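Long-range contacts in membrane protein (Acinetobacter baumannii AB307-0294, PDB 5DL5), which probably forms an outer-membrane beta-barrel channel of the OprD porin family, through which small solutes and perhaps antibiotics cross the outer membrane: residues 35-41 / 140-144; 77-81 / 143-147; 92-96 / 172-176. Residues are numbered along the deposited sequence.

Contact 1 of 3, residues 35-41 / 140-144; sequences RTGYLTR and GRMVP. With C8E ((hydroxyethyloxy)tri(ethyloxy)octane), chain B.
In this OprD-family beta-barrel porin, residues 35-41 are a run of wall strand 29-43, and residues 140-144 belong to the loop between strands 135-136 and 146-148 that folds in against the inner wall, consistent with the constriction loop of porins. Residues 35-41 are extended (phi -104° to -147°, psi 115° to 158°), so CA-to-CB of Arg35, Leu39 and Arg41 points toward the loop while that of Thr36 and Tyr38 points away. The loop is irregular: Arg141 has phi/psi -122°/-138° and Met142 -81°/-41°. The closest CA pair is Gly37 with Met142, at 6.5 Å, and the contact buries 314 Å².

Van der Waals packing centres on Met142. Its m, m, m rotamer lays the SD-CE bond along the strand, with Met142 CE 3.3 Å from Arg35 O, 3.6 Å from Gly37 N and 4.0 Å from Arg35 CG. Glycine at 37 permits this, since a CB there would lie 2.7 Å from Met142 SD. Leu39 CD1 packs 3.8 Å from Arg141 NE.

Polar contacts are dominated by arginines. Arg35 (chi1 to chi3 t, t, m) brings NH1 to 3.2 Å from Arg141 O, while its NE forms a salt bridge with Asp424. Arg141 starts away from the strand, but its m, m, t chain returns; NH1 bonds Gly140 O (3.0 Å) and NE bonds Asn92 O. Arg41 and Arg141 bear like charges, their NH2 atoms 4.4 Å apart. Glu418 pairs with Arg41 NE, and Arg41 also donates to the detergent C8E (chain B): NH1 to O15 at 2.9 Å and NH2 to O18 at 3.2 Å.

Contact 2 of 3, residues 77-81 / 143-147; sequences VGDGS and VPEYF. With C8E ((hydroxyethyloxy)tri(ethyloxy)octane), chain C.
A buried Tyr-Asp hydrogen bond fastens the inward-folded loop to the barrel wall: Tyr146 OH donates to Asp79 OD2 at 2.7 Å. Residues 77-81 are extended (phi -135° to -172°). Residues 143-145 are loop in nearly extended conformation, and strand 146-148 starts at Tyr146. The touching parts run 143° apart without pairing as strands: Val77 and Tyr146 CA atoms are 8.6 Å apart, those of Asp79 and Val143 6.8 Å. Tyr146 (chi1 m, chi2 -59°) reaches across so that Asp79 OD2 lies near the ring plane, while Val77 CG2 packs 3.6 Å from Tyr146 CE1 and Gly78 CA lies 3.4 Å from Tyr146 OH.

The topology is that of an OprD-type porin: 77-81 sits in wall strand 70-83, and 143-147 leads from the inward-folded loop, probably the constricting one, into strand 146-148. Asp79, with chi1 p (39°), has a second partner for OD2 in a salt bridge from Arg109 of neighbouring strand 106-118; Arg109 also bonds Pro144 O. Beside this polar site, Val143 CG1 packs 3.5 Å from Asp79 CG and 3.6 Å from Ser81 OG, whose hydroxyl is hydrogen-bonded with Ser56. On the strand's other face Gly80 O lies 3.4 Å from C16 of detergent C8E (chain C).

Contact 3 of 3, residues 92-96 / 172-176; sequences NQMIP and MSDQI. With C8E ((hydroxyethyloxy)tri(ethyloxy)octane), chain B.
Met172 opens a type I beta turn that ends at Gln175, closed by Gln175 N to Met172 O at 3.1 Å. Its CA-to-CB bond points toward residues 92-96, and with chi1 at -117°, between wells, and chi2 and chi3 m, its CE touches Gln93 CG at 3.6 Å; Met172 SD also accepts a weak bond from Ser173 N (3.3 Å). Ser173 (-56°/-29°) places CB 4.0 Å from Gln93 O, while its OG bonds Val143 O.

Asp174 (-107°/24°, chi1 p) is where the backbones come closest, its CA 4.4 Å from that of Pro96. Here two loops on the same side of the porin barrel meet, the one after strand 70-83 and the one after strand 160-171. Asp174 O receives a CA-H...O contact from Pro96 CA (3.3 Å, 132° at H). Asp174 OD2 lies 3.6 Å from Gln93 CA and is bridged to Gln93 by two waters: water 1 (2.8 Å to Gln93 N, 3.3 Å to Asp174 OD2) and water 2 (3.1 Å to Gln93 NE2, 2.5 Å to Asp174 OD2). Asn92 and Gln93 both adopt left-handed backbone angles, and Asn92 N bonds O9 of C8E (chain B) at 3.0 Å.

Gln175 NE2 weakly bonds Asp174 OD1 (3.2 Å). Finally, Ile176 (chi1 m, chi2 m) sets CD1 3.8 Å from Pro96 CG.

Contacts 1 and 2 set the 140-147 region against the wall; contact 3 joins two further loops, which touch that region. Contacts 1 and 2 share Val143 and Pro144, so overlapping parts of one chain region meet strands 29-43 and 70-83, with contact centres about 13 Å apart. Contact 3 lies about 10 Å, centre to centre, from each. It meets both through Val143 O and Ser173 OG (2.6 Å, a probable hydrogen bond), and meets contact 1 again through Arg141 NE and Asn92 O (2.9 Å, also probable). One detergent, C8E of chain B, spans contacts 1 and 3 by bonding Arg41 and Asn92, with Arg420 and Tyr322 as further partners; contact 2 touches a different C8E, chain C.

Contact 1 of 3, residues 35-41 / 140-144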
# COMPACT_ATOMS: atom_id res chain seq x y z
N ARG A 35 -3.33 2.61 17.39
CA ARG A 35 -3.06 1.33 16.79
C ARG A 35 -2.00 0.63 17.57
O ARG A 35 -0.92 1.23 17.85
CB ARG A 35 -2.53 1.53 15.37
CG ARG A 35 -2.01 0.25 14.79
CD ARG A 35 -1.73 0.48 13.32
NE ARG A 35 -2.91 0.36 12.52
CZ ARG A 35 -3.04 0.88 11.32
NH1 ARG A 35 -2.01 1.58 10.75
NH2 ARG A 35 -4.21 0.67 10.67
N THR A 36 -2.32 -0.57 18.04
CA THR A 36 -1.33 -1.42 18.66
C THR A 36 -0.98 -2.50 17.62
O THR A 36 -1.87 -3.23 17.12
CB THR A 36 -1.91 -2.11 19.91
OG1 THR A 36 -2.71 -1.20 20.67
CG2 THR A 36 -0.85 -2.72 20.78
N GLY A 37 0.30 -2.67 17.37
CA GLY A 37 0.74 -3.76 16.45
C GLY A 37 1.84 -4.69 16.92
O GLY A 37 2.65 -4.39 17.77
N TYR A 38 1.84 -5.85 16.28
CA TYR A 38 2.68 -6.98 16.55
C TYR A 38 2.93 -7.62 15.20
O TYR A 38 1.94 -7.96 14.51
CB TYR A 38 1.82 -7.93 17.33
CG TYR A 38 2.46 -9.23 17.74
CD1 TYR A 38 2.48 -10.34 16.89
CD2 TYR A 38 2.99 -9.40 19.01
CE1 TYR A 38 3.06 -11.54 17.27
CE2 TYR A 38 3.58 -10.61 19.40
CZ TYR A 38 3.60 -11.66 18.50
OH TYR A 38 4.19 -12.83 18.91
N LEU A 39 4.20 -7.80 14.82
CA LEU A 39 4.52 -8.48 13.59
C LEU A 39 5.80 -9.28 13.85
O LEU A 39 6.83 -8.73 14.24
CB LEU A 39 4.73 -7.46 12.45
CG LEU A 39 4.83 -7.95 11.00
CD1 LEU A 39 4.58 -6.79 9.95
CD2 LEU A 39 6.09 -8.73 10.76
N THR A 40 5.71 -10.58 13.66
CA THR A 40 6.86 -11.45 13.79
C THR A 40 7.00 -12.35 12.55
O THR A 40 6.01 -12.87 11.99
CB THR A 40 6.70 -12.41 15.03
OG1 THR A 40 5.65 -13.34 14.79
CG2 THR A 40 6.41 -11.65 16.36
N ARG A 41 8.23 -12.64 12.20
CA ARG A 41 8.60 -13.59 11.12
C ARG A 41 9.69 -14.54 11.66
O ARG A 41 10.81 -14.08 12.03
CB ARG A 41 9.25 -12.80 10.01
CG ARG A 41 8.24 -11.93 9.27
CD ARG A 41 8.63 -11.57 7.80
NE ARG A 41 7.58 -10.67 7.31
CZ ARG A 41 7.66 -9.92 6.22
NH1 ARG A 41 8.71 -9.92 5.52
NH2 ARG A 41 6.67 -9.15 5.88
N GLY A 140 -0.01 -0.18 6.03
CA GLY A 140 -0.17 -1.57 6.60
C GLY A 140 0.81 -1.90 7.75
O GLY A 140 1.10 -3.09 8.01
N ARG A 141 1.44 -0.88 8.32
CA ARG A 141 2.40 -1.05 9.47
C ARG A 141 1.91 -0.22 10.63
O ARG A 141 0.68 -0.21 10.87
CB ARG A 141 3.91 -0.82 9.10
CG ARG A 141 4.40 -1.77 8.02
CD ARG A 141 4.44 -3.23 8.42
NE ARG A 141 5.05 -4.01 7.34
CZ ARG A 141 4.40 -4.47 6.27
NH1 ARG A 141 3.10 -4.23 6.12
NH2 ARG A 141 5.06 -5.13 5.31
N MET A 142 2.78 0.48 11.36
CA MET A 142 2.26 1.22 12.54
C MET A 142 1.62 2.56 12.21
O MET A 142 0.58 2.95 12.81
CB MET A 142 3.30 1.41 13.58
CG MET A 142 3.80 0.16 14.25
SD MET A 142 2.58 -0.85 15.10
CE MET A 142 1.79 0.39 16.16
N VAL A 143 2.27 3.25 11.30
CA VAL A 143 1.93 4.62 10.98
C VAL A 143 2.03 4.84 9.45
O VAL A 143 2.77 4.18 8.78
CB VAL A 143 2.85 5.64 11.73
CG1 VAL A 143 2.59 5.57 13.22
CG2 VAL A 143 4.34 5.38 11.51
N PRO A 144 1.37 5.89 8.94
CA PRO A 144 1.35 6.11 7.47
C PRO A 144 2.58 6.73 6.96
O PRO A 144 3.32 7.45 7.64
CB PRO A 144 0.08 6.95 7.21
CG PRO A 144 -0.38 7.43 8.60
CD PRO A 144 0.39 6.72 9.67
C6 C8E B . 15.34 -2.23 7.45
C7 C8E B . 14.43 -3.22 8.25
C8 C8E B . 14.71 -4.72 8.04
O9 C8E B . 13.51 -5.59 8.08
C10 C8E B . 13.44 -6.28 6.84
C11 C8E B . 12.72 -5.41 5.79
O12 C8E B . 12.20 -6.18 4.73
C13 C8E B . 11.19 -7.15 5.06
C14 C8E B . 9.82 -6.57 4.85
O15 C8E B . 8.95 -7.38 4.06
C16 C8E B . 9.38 -7.80 2.76
C17 C8E B . 8.08 -7.86 1.94
O18 C8E B . 7.02 -8.15 2.89
C19 C8E B . 5.77 -7.50 2.63
C20 C8E B . 4.74 -8.02 3.61
O21 C8E B . 3.34 -7.70 3.35

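Contact 2 of 3, residues 77-81 / 143-147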
# COMPACT_ATOMS: atom_id res chain seq x y z
N VAL A 77 -1.37 16.25 9.74
CA VAL A 77 -1.28 14.78 9.85
C VAL A 77 -0.08 14.46 10.68
O VAL A 77 0.96 15.10 10.54
CB VAL A 77 -1.07 14.01 8.52
CG1 VAL A 77 -2.32 14.01 7.66
CG2 VAL A 77 0.06 14.60 7.75
N GLY A 78 -0.17 13.52 11.59
CA GLY A 78 1.03 13.14 12.28
C GLY A 78 0.78 11.94 13.14
O GLY A 78 -0.39 11.43 13.23
N ASP A 79 1.85 11.49 13.79
CA ASP A 79 1.67 10.36 14.69
C ASP A 79 2.73 10.44 15.74
O ASP A 79 3.82 11.04 15.55
CB ASP A 79 1.76 9.00 13.91
CG ASP A 79 2.86 9.00 12.80
OD1 ASP A 79 4.09 8.71 13.01
OD2 ASP A 79 2.44 9.22 11.61
N GLY A 80 2.45 9.79 16.83
CA GLY A 80 3.50 9.59 17.87
C GLY A 80 3.38 8.12 18.32
O GLY A 80 2.26 7.59 18.40
N SER A 81 4.51 7.50 18.58
CA SER A 81 4.52 6.09 18.85
C SER A 81 5.53 5.70 19.88
O SER A 81 6.49 6.47 20.10
CB SER A 81 4.81 5.30 17.55
OG SER A 81 4.00 5.74 16.49
N VAL A 143 2.27 3.25 11.30
CA VAL A 143 1.93 4.62 10.98
C VAL A 143 2.03 4.84 9.45
O VAL A 143 2.77 4.18 8.78
CB VAL A 143 2.85 5.64 11.73
CG1 VAL A 143 2.59 5.57 13.22
CG2 VAL A 143 4.34 5.38 11.51
N PRO A 144 1.37 5.89 8.94
CA PRO A 144 1.35 6.11 7.47
C PRO A 144 2.58 6.73 6.96
O PRO A 144 3.32 7.45 7.64
CB PRO A 144 0.08 6.95 7.21
CG PRO A 144 -0.38 7.43 8.60
CD PRO A 144 0.39 6.72 9.67
N GLU A 145 2.88 6.37 5.76
CA GLU A 145 3.90 7.01 4.98
C GLU A 145 3.42 8.39 4.51
O GLU A 145 2.23 8.52 4.14
CB GLU A 145 4.26 6.09 3.79
CG GLU A 145 5.25 6.67 2.79
CD GLU A 145 5.53 5.73 1.62
OE1 GLU A 145 4.81 4.70 1.51
OE2 GLU A 145 6.59 5.99 0.97
N TYR A 146 4.30 9.41 4.61
CA TYR A 146 3.93 10.78 4.23
C TYR A 146 4.66 11.26 3.05
O TYR A 146 5.87 11.10 2.94
CB TYR A 146 4.14 11.85 5.39
CG TYR A 146 3.31 11.54 6.66
CD1 TYR A 146 1.96 11.45 6.60
CD2 TYR A 146 3.90 11.29 7.90
CE1 TYR A 146 1.19 11.17 7.69
CE2 TYR A 146 3.13 11.03 9.06
CZ TYR A 146 1.77 10.93 8.93
OH TYR A 146 0.87 10.70 9.96
N PHE A 147 3.95 11.96 2.18
CA PHE A 147 4.63 12.67 1.07
C PHE A 147 4.48 14.20 1.23
O PHE A 147 3.50 14.61 1.76
CB PHE A 147 4.03 12.20 -0.23
CG PHE A 147 4.49 10.82 -0.66
CD1 PHE A 147 5.70 10.65 -1.40
CD2 PHE A 147 3.75 9.72 -0.33
CE1 PHE A 147 6.05 9.41 -1.88
CE2 PHE A 147 4.15 8.46 -0.77
CZ PHE A 147 5.30 8.30 -1.50
C8 C8E C . 8.80 11.80 19.76
O9 C8E C . 8.11 11.26 20.88
C10 C8E C . 6.92 10.49 20.60
C11 C8E C . 6.09 10.27 21.87
O12 C8E C . 4.80 9.71 21.57
C13 C8E C . 3.68 10.43 22.13
C14 C8E C . 2.35 9.70 21.96
O15 C8E C . 2.54 8.34 22.31
C16 C8E C . 1.66 7.38 21.71
C17 C8E C . 0.27 7.56 22.24
O18 C8E C . -0.42 6.30 22.14
C19 C8E C . -0.48 5.66 23.42
C20 C8E C . -1.85 5.61 23.96
O21 C8E C . -1.77 4.65 25.01

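Contact 3 of 3, residues 92-96 / 172-176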
# COMPACT_ATOMS: atom_id res chain seq x y z
N ASN A 92 10.78 -4.95 9.15
CA ASN A 92 9.58 -4.99 8.37
C ASN A 92 8.89 -3.67 8.42
O ASN A 92 7.72 -3.61 8.43
CB ASN A 92 8.67 -6.15 8.79
CG ASN A 92 9.42 -7.44 8.88
OD1 ASN A 92 10.08 -7.98 7.87
ND2 ASN A 92 9.48 -7.93 10.04
N GLN A 93 9.67 -2.60 8.49
CA GLN A 93 9.16 -1.26 8.49
C GLN A 93 8.17 -0.90 9.60
O GLN A 93 7.37 0.00 9.40
CB GLN A 93 8.59 -0.91 7.07
CG GLN A 93 9.65 -0.98 6.03
CD GLN A 93 10.14 -2.38 5.63
OE1 GLN A 93 9.37 -3.38 5.41
NE2 GLN A 93 11.46 -2.47 5.62
N MET A 94 8.31 -1.54 10.76
CA MET A 94 7.45 -1.33 11.94
C MET A 94 7.97 -0.24 12.90
O MET A 94 7.18 0.58 13.39
CB MET A 94 7.35 -2.63 12.72
CG MET A 94 6.51 -3.70 12.06
SD MET A 94 4.70 -3.36 12.13
CE MET A 94 4.29 -3.78 13.82
N ILE A 95 9.30 -0.17 13.06
CA ILE A 95 9.92 0.66 14.09
C ILE A 95 11.20 1.26 13.55
O ILE A 95 12.06 0.51 13.09
CB ILE A 95 10.22 -0.18 15.39
CG1 ILE A 95 8.89 -0.71 15.97
CG2 ILE A 95 10.86 0.68 16.42
CD1 ILE A 95 9.15 -1.75 17.09
N PRO A 96 11.39 2.58 13.68
CA PRO A 96 12.69 3.16 13.33
C PRO A 96 13.83 2.53 14.12
O PRO A 96 13.64 2.24 15.31
CB PRO A 96 12.57 4.62 13.73
CG PRO A 96 11.08 4.90 13.78
CD PRO A 96 10.40 3.60 14.14
N MET A 172 8.91 7.46 4.99
CA MET A 172 8.33 6.14 5.20
C MET A 172 8.07 5.92 6.70
O MET A 172 8.56 6.67 7.58
CB MET A 172 9.25 5.03 4.69
CG MET A 172 8.60 4.24 3.56
SD MET A 172 7.12 3.37 4.10
CE MET A 172 7.88 2.03 5.06
N SER A 173 7.22 4.94 6.95
CA SER A 173 6.69 4.71 8.30
C SER A 173 7.71 4.50 9.41
O SER A 173 7.48 4.86 10.53
CB SER A 173 5.80 3.43 8.21
OG SER A 173 4.79 3.70 7.22
N ASP A 174 8.88 3.95 9.06
CA ASP A 174 9.93 3.64 9.99
C ASP A 174 11.13 4.58 9.92
O ASP A 174 12.29 4.17 10.26
CB ASP A 174 10.41 2.18 9.74
CG ASP A 174 11.09 2.00 8.37
OD1 ASP A 174 10.89 2.80 7.42
OD2 ASP A 174 11.90 1.05 8.25
N GLN A 175 10.87 5.79 9.42
CA GLN A 175 11.89 6.77 9.28
C GLN A 175 11.49 8.04 10.09
O GLN A 175 10.33 8.48 10.01
CB GLN A 175 12.09 7.15 7.77
CG GLN A 175 12.34 5.96 6.84
CD GLN A 175 13.71 5.37 7.07
OE1 GLN A 175 14.62 6.08 7.34
NE2 GLN A 175 13.81 4.04 7.02
N ILE A 176 12.49 8.60 10.76
CA ILE A 176 12.40 9.92 11.51
C ILE A 176 12.70 11.16 10.63
O ILE A 176 12.12 12.21 10.82
CB ILE A 176 13.49 9.93 12.66
CG1 ILE A 176 13.29 8.73 13.57
CG2 ILE A 176 13.57 11.27 13.40
CD1 ILE A 176 11.87 8.60 14.01
C6 C8E B . 15.34 -2.23 7.45
C7 C8E B . 14.43 -3.22 8.25
C8 C8E B . 14.71 -4.72 8.04
O9 C8E B . 13.51 -5.59 8.08
C10 C8E B . 13.44 -6.28 6.84
C11 C8E B . 12.72 -5.41 5.79
O12 C8E B . 12.20 -6.18 4.73
C13 C8E B . 11.19 -7.15 5.06
C14 C8E B . 9.82 -6.57 4.85
O15 C8E B . 8.95 -7.38 4.06
C16 C8E B . 9.38 -7.80 2.76
C17 C8E B . 8.08 -7.86 1.94
O18 C8E B . 7.02 -8.15 2.89
C19 C8E B . 5.77 -7.50 2.63
C20 C8E B . 4.74 -8.02 3.61
O21 C8E B . 3.34 -7.70 3.35
O HOH W 1 12.25 -2.01 9.35
O HOH W 2 13.13 0.03 6.29